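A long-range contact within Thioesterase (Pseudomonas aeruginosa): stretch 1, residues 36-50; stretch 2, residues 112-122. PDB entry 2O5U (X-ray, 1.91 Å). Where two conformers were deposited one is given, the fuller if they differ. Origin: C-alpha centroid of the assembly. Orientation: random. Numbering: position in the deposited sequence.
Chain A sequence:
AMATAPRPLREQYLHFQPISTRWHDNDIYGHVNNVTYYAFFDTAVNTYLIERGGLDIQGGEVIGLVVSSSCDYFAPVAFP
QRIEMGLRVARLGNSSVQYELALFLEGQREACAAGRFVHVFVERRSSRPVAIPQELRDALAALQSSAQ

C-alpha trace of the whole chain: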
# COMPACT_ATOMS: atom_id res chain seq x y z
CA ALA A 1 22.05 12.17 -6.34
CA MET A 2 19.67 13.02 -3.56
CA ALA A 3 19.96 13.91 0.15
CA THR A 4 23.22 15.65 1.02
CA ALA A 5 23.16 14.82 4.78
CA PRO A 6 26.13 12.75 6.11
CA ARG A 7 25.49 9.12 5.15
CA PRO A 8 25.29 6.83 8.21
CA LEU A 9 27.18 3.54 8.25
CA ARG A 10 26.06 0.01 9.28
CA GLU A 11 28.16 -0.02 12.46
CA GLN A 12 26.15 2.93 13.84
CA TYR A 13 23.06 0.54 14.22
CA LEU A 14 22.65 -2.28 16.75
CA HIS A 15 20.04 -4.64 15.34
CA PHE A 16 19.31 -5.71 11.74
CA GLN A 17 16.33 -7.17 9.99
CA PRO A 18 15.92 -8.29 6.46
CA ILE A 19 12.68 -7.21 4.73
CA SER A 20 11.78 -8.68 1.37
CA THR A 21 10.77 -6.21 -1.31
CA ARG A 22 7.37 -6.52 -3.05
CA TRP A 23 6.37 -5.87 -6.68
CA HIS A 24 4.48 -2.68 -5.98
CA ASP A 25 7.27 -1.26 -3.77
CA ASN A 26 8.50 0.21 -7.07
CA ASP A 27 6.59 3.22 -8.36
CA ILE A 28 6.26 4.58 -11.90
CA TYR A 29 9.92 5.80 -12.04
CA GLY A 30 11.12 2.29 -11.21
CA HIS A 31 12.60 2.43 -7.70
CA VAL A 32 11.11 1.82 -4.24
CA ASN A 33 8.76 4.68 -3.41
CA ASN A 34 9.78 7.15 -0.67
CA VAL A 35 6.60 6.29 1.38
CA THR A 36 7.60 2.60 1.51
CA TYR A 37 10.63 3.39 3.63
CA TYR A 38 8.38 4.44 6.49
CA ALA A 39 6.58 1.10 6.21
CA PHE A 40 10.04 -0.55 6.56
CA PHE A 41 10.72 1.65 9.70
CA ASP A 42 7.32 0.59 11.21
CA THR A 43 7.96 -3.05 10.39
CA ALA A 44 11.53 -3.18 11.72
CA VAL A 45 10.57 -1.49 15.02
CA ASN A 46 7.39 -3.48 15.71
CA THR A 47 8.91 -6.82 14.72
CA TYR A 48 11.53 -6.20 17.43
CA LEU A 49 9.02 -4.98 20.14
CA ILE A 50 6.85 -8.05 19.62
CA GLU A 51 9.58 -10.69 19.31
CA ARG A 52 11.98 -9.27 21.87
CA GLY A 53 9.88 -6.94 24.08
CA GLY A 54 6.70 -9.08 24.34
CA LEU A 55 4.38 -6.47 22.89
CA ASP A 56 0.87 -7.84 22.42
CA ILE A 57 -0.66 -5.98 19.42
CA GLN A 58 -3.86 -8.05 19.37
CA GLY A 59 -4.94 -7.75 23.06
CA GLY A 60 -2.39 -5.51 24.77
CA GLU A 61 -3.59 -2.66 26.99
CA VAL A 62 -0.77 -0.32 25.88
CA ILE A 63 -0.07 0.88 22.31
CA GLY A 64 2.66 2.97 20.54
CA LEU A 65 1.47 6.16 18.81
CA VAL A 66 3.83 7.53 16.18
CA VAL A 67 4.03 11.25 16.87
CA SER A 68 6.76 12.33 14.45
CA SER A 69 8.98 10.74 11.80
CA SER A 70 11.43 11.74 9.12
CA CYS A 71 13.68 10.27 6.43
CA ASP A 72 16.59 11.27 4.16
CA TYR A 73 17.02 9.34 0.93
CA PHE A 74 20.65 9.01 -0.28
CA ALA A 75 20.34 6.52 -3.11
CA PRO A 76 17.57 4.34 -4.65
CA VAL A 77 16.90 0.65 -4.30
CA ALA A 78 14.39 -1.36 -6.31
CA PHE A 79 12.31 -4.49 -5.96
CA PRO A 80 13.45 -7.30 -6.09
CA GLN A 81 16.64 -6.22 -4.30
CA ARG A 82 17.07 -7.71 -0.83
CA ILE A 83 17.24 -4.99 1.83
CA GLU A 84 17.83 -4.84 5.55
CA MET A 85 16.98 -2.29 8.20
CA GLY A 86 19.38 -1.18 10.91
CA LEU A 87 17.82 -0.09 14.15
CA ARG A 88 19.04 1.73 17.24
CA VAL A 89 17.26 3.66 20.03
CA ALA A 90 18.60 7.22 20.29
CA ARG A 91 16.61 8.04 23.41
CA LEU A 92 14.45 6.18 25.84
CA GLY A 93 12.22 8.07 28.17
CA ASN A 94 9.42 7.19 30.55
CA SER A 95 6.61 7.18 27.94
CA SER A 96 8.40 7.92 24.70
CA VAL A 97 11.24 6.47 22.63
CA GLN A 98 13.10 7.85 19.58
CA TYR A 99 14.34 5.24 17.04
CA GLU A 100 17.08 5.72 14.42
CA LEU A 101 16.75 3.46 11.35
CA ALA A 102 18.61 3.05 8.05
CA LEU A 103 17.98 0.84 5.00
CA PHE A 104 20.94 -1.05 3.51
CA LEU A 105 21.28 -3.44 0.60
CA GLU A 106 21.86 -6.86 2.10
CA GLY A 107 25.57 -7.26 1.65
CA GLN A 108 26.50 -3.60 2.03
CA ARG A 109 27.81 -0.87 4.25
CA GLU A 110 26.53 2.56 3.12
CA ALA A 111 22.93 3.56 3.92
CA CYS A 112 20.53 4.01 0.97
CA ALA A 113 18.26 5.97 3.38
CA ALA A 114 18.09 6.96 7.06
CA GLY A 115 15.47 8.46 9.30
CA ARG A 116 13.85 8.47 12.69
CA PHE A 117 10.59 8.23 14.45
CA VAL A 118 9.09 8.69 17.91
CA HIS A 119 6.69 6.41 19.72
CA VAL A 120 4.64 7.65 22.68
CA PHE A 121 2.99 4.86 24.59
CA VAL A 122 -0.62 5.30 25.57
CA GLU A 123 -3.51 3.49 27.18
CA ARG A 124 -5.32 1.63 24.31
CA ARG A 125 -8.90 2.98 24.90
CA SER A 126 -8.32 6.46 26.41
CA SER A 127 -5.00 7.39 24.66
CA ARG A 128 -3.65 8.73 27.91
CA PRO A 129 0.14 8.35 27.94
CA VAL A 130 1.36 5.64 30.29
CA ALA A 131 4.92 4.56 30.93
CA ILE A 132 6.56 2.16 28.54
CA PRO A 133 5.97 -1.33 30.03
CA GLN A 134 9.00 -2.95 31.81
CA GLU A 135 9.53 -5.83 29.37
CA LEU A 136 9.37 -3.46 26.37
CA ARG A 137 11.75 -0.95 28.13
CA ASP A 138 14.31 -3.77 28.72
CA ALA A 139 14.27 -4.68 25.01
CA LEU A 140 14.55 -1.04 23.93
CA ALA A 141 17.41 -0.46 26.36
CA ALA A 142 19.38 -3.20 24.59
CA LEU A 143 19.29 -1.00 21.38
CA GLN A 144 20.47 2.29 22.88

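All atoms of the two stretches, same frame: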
# COMPACT_ATOMS: atom_id res chain seq x y z
N THR A 36 7.34 3.99 1.15
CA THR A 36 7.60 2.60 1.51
C THR A 36 8.65 2.49 2.60
O THR A 36 8.58 1.62 3.41
CB THR A 36 7.96 1.71 0.26
OG1 THR A 36 6.99 1.93 -0.78
CG2 THR A 36 7.97 0.19 0.59
N TYR A 37 9.57 3.43 2.64
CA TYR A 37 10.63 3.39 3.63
C TYR A 37 10.06 3.51 5.03
O TYR A 37 10.51 2.84 5.96
CB TYR A 37 11.62 4.51 3.34
CG TYR A 37 12.55 4.22 2.17
CD1 TYR A 37 12.10 4.38 0.86
CD2 TYR A 37 13.84 3.75 2.39
CE1 TYR A 37 12.93 4.11 -0.24
CE2 TYR A 37 14.71 3.49 1.30
CZ TYR A 37 14.26 3.68 0.00
OH TYR A 37 15.12 3.44 -1.04
N TYR A 38 9.01 4.31 5.18
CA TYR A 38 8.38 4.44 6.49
C TYR A 38 7.67 3.18 6.93
O TYR A 38 7.59 2.88 8.13
CB TYR A 38 7.41 5.63 6.49
CG TYR A 38 8.08 6.97 6.41
CD1 TYR A 38 8.04 7.72 5.24
CD2 TYR A 38 8.76 7.49 7.51
CE1 TYR A 38 8.68 8.96 5.17
CE2 TYR A 38 9.41 8.71 7.46
CZ TYR A 38 9.34 9.46 6.30
OH TYR A 38 9.97 10.69 6.28
N ALA A 39 7.12 2.44 5.97
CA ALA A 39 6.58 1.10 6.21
C ALA A 39 7.67 0.11 6.66
O ALA A 39 7.44 -0.68 7.58
CB ALA A 39 5.81 0.58 5.01
N PHE A 40 8.86 0.20 6.05
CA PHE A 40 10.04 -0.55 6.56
C PHE A 40 10.40 -0.12 8.01
O PHE A 40 10.70 -0.99 8.83
CB PHE A 40 11.28 -0.36 5.67
CG PHE A 40 11.10 -0.82 4.25
CD1 PHE A 40 10.26 -1.90 3.95
CD2 PHE A 40 11.81 -0.24 3.22
CE1 PHE A 40 10.13 -2.36 2.63
CE2 PHE A 40 11.65 -0.69 1.85
CZ PHE A 40 10.84 -1.74 1.59
N PHE A 41 10.38 1.18 8.31
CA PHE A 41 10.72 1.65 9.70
C PHE A 41 9.69 1.01 10.72
O PHE A 41 10.06 0.49 11.78
CB PHE A 41 10.53 3.14 9.80
CG PHE A 41 11.57 4.01 9.09
CD1 PHE A 41 12.61 3.47 8.33
CD2 PHE A 41 11.52 5.40 9.26
CE1 PHE A 41 13.57 4.31 7.71
CE2 PHE A 41 12.48 6.24 8.66
CZ PHE A 41 13.49 5.70 7.88
N ASP A 42 8.41 1.09 10.38
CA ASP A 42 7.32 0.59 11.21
C ASP A 42 7.44 -0.90 11.45
O ASP A 42 7.19 -1.41 12.59
CB ASP A 42 5.95 0.81 10.51
CG ASP A 42 5.30 2.11 10.87
OD1 ASP A 42 6.03 3.04 11.29
OD2 ASP A 42 4.05 2.19 10.75
N THR A 43 7.75 -1.61 10.36
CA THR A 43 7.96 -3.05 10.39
C THR A 43 9.14 -3.46 11.24
O THR A 43 9.00 -4.34 12.08
CB THR A 43 8.06 -3.63 8.94
OG1 THR A 43 6.83 -3.30 8.32
CG2 THR A 43 8.28 -5.16 8.95
N ALA A 44 10.29 -2.84 11.02
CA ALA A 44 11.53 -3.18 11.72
C ALA A 44 11.33 -2.97 13.23
O ALA A 44 11.73 -3.83 14.05
CB ALA A 44 12.67 -2.25 11.23
N VAL A 45 10.75 -1.83 13.59
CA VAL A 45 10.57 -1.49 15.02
C VAL A 45 9.57 -2.45 15.66
O VAL A 45 9.83 -3.06 16.69
CB VAL A 45 10.17 -0.01 15.23
CG1 VAL A 45 9.69 0.24 16.69
CG2 VAL A 45 11.34 0.92 14.97
N ASN A 46 8.41 -2.62 15.03
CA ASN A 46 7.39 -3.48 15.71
C ASN A 46 7.70 -4.97 15.75
O ASN A 46 7.33 -5.67 16.71
CB ASN A 46 6.03 -3.15 15.13
CG ASN A 46 5.54 -1.83 15.63
OD1 ASN A 46 5.20 -1.70 16.81
ND2 ASN A 46 5.45 -0.85 14.74
N THR A 47 8.40 -5.44 14.73
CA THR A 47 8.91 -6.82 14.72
C THR A 47 9.76 -7.08 15.98
O THR A 47 9.51 -8.05 16.73
CB THR A 47 9.69 -7.11 13.40
OG1 THR A 47 8.80 -6.91 12.28
CG2 THR A 47 10.23 -8.56 13.37
N TYR A 48 10.71 -6.18 16.23
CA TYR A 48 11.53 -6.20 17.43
C TYR A 48 10.72 -6.15 18.76
O TYR A 48 10.91 -7.02 19.62
CB TYR A 48 12.54 -5.08 17.40
CG TYR A 48 13.52 -5.18 18.54
CD1 TYR A 48 14.63 -6.03 18.47
CD2 TYR A 48 13.33 -4.40 19.70
CE1 TYR A 48 15.52 -6.12 19.54
CE2 TYR A 48 14.19 -4.48 20.76
CZ TYR A 48 15.29 -5.33 20.68
OH TYR A 48 16.13 -5.37 21.79
N LEU A 49 9.81 -5.18 18.90
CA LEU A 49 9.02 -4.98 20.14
C LEU A 49 8.20 -6.21 20.48
O LEU A 49 8.11 -6.61 21.67
CB LEU A 49 8.09 -3.76 20.04
CG LEU A 49 8.60 -2.33 19.79
CD1 LEU A 49 7.45 -1.35 19.64
CD2 LEU A 49 9.56 -1.87 20.83
N ILE A 50 7.60 -6.82 19.44
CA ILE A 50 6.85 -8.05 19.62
C ILE A 50 7.76 -9.23 19.97
O ILE A 50 7.55 -9.90 21.00
CB ILE A 50 5.95 -8.40 18.36
CG1 ILE A 50 4.86 -7.32 18.13
CG2 ILE A 50 5.37 -9.86 18.50
CD1 ILE A 50 4.21 -7.32 16.69
N CYS A 112 21.35 3.46 2.05
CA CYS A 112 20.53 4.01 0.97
C CYS A 112 19.57 5.13 1.51
O CYS A 112 19.27 6.11 0.80
CB CYS A 112 19.72 2.88 0.34
SG CYS A 112 20.79 1.48 -0.01
N ALA A 113 19.13 4.98 2.76
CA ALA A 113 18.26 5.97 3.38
C ALA A 113 18.43 5.89 4.89
O ALA A 113 18.82 4.83 5.38
CB ALA A 113 16.73 5.70 3.01
N ALA A 114 18.07 6.95 5.59
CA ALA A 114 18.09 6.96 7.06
C ALA A 114 17.09 7.97 7.57
O ALA A 114 16.93 9.07 6.99
CB ALA A 114 19.49 7.32 7.60
N GLY A 115 16.47 7.63 8.71
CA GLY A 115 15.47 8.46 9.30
C GLY A 115 15.21 8.09 10.73
O GLY A 115 15.98 7.33 11.38
N ARG A 116 14.14 8.65 11.25
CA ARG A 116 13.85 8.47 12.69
C ARG A 116 12.38 8.47 12.90
O ARG A 116 11.63 8.94 12.06
CB ARG A 116 14.51 9.58 13.55
CG ARG A 116 14.23 11.00 13.14
CD ARG A 116 15.23 11.95 13.85
N PHE A 117 11.93 7.94 14.03
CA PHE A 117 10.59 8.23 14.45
C PHE A 117 10.44 8.06 15.94
O PHE A 117 11.26 7.39 16.56
CB PHE A 117 9.54 7.44 13.63
CG PHE A 117 9.29 6.02 14.05
CD1 PHE A 117 8.32 5.73 15.04
CD2 PHE A 117 9.98 4.97 13.43
CE1 PHE A 117 8.03 4.39 15.41
CE2 PHE A 117 9.72 3.64 13.78
CZ PHE A 117 8.72 3.34 14.80
N VAL A 118 9.40 8.70 16.48
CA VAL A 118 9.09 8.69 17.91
C VAL A 118 7.76 7.96 18.17
O VAL A 118 6.71 8.31 17.61
CB VAL A 118 9.06 10.11 18.54
CG1 VAL A 118 8.68 10.09 20.06
CG2 VAL A 118 10.35 10.86 18.30
N HIS A 119 7.84 6.97 19.04
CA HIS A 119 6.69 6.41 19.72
C HIS A 119 6.43 7.14 21.04
O HIS A 119 7.38 7.42 21.82
CB HIS A 119 6.90 4.91 20.06
CG HIS A 119 6.44 3.95 19.01
ND1 HIS A 119 6.93 2.66 18.92
CD2 HIS A 119 5.48 4.06 18.05
CE1 HIS A 119 6.32 2.03 17.93
NE2 HIS A 119 5.44 2.86 17.38
N VAL A 120 5.14 7.40 21.29
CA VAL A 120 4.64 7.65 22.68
C VAL A 120 3.66 6.52 22.98
O VAL A 120 2.81 6.16 22.14
CB VAL A 120 3.89 9.01 22.84
CG1 VAL A 120 3.38 9.17 24.30
CG2 VAL A 120 4.81 10.20 22.50
N PHE A 121 3.77 5.98 24.17
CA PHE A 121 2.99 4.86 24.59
C PHE A 121 1.76 5.36 25.38
O PHE A 121 1.85 6.20 26.29
CB PHE A 121 3.86 3.81 25.32
CG PHE A 121 4.68 3.00 24.36
CD1 PHE A 121 5.95 3.44 23.96
CD2 PHE A 121 4.12 1.88 23.72
CE1 PHE A 121 6.72 2.71 23.00
CE2 PHE A 121 4.87 1.15 22.76
CZ PHE A 121 6.18 1.58 22.39
N VAL A 122 0.61 4.83 24.99
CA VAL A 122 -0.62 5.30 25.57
C VAL A 122 -1.53 4.15 25.93
O VAL A 122 -1.45 3.05 25.33
CB VAL A 122 -1.42 6.28 24.60
CG1 VAL A 122 -0.67 7.58 24.33
CG2 VAL A 122 -1.90 5.59 23.35
O HOH W 1 16.53 5.83 -0.86
O HOH W 2 4.22 1.88 15.07

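Residues 36-50 form part of a longer helix that lies across the strand running through residues 113-122. Their axes approach to 9.8 Å and cross at -57°, so the helix runs obliquely over the strand in the same general direction. The helix is held by its own i to i-4 backbone hydrogen bonds, and no direct hydrogen bond links the two stretches among the atoms modelled. The contact, which buries 467 Å² in total, is instead made of apolar packing, supplemented by two bridging waters. Tyr 37, Phe 41, Val 45 and Leu 49, spaced four residues apart, all direct their CA-to-CB bonds toward the strand. On the strand, alternation sends Ala 113, Phe 117 and His 119 toward the helix, while Ala 114 and Arg 116 point away.

At the start of stretch 2, Cys 112 takes part through its backbone: water 1 donates a hydrogen bond to Cys 112 O (3.2 Å) and is also hydrogen-bonded to Tyr 37 OH (2.8 Å). The water thus links the tyrosine hydroxyl to the backbone of Cys 112, which the hydroxyl does not touch directly. Next along, the methyl group of Ala 113 packs obliquely against the same ring, with Ala 113 CB 3.4 Å from Tyr 37 CE2.

Ala 114 offers the helix mainly its backbone, its C atom lying 4.3 Å from Phe 41 CZ. At Gly 115 the fit becomes tighter. Phe 41 CZ lies 3.6 Å from Gly 115 N, and an ideal CB on this residue, pointing toward the helix, would fall only 2.7 Å from Phe 41 CE2, a clash. The absence of a side chain therefore lets the phenylalanine ring rest against the strand backbone. The ring also reaches Arg 116, with Phe 41 CE2 3.9 Å from Arg 116 N; the arginine side chain, modelled only as far as CD, starts away from the helix.

Phe 117 has the most area covered by the opposing stretch. Phe 117 CE2 lies 3.4 Å from Val 45 CG2 and 4.1 Å from Phe 41 CB, so the ring fits against side chains from successive turns of the helix. Phe 41 O approaches the ring edge, 3.7 Å from Phe 117 CE2, whereas Asp 42 OD1 sits over one face, 4.4 Å from Phe 117 CZ.

Val 118 is out of reach, and the next contact is His 119. His 119 CE1 lies 4.0 Å from both Val 45 CG1 and Leu 49 CD1, the leucine methyl being at the ring edge. Polar contact is indirect: water 2 accepts a hydrogen bond from Asn 46 ND2 (3.0 Å) and is hydrogen-bonded to His 119 NE2 (2.8 Å). Asn 46 ND2 also donates to Asp 42 O (2.8 Å), one turn earlier, which helps fix the amide beside this water.

Val 120 makes no contact. Phe 121 closes the interface: its CB points sideways, but its ring comes nearer, placing Phe 121 CZ 4.2 Å from Leu 49 CD1, with the methyl at the ring edge.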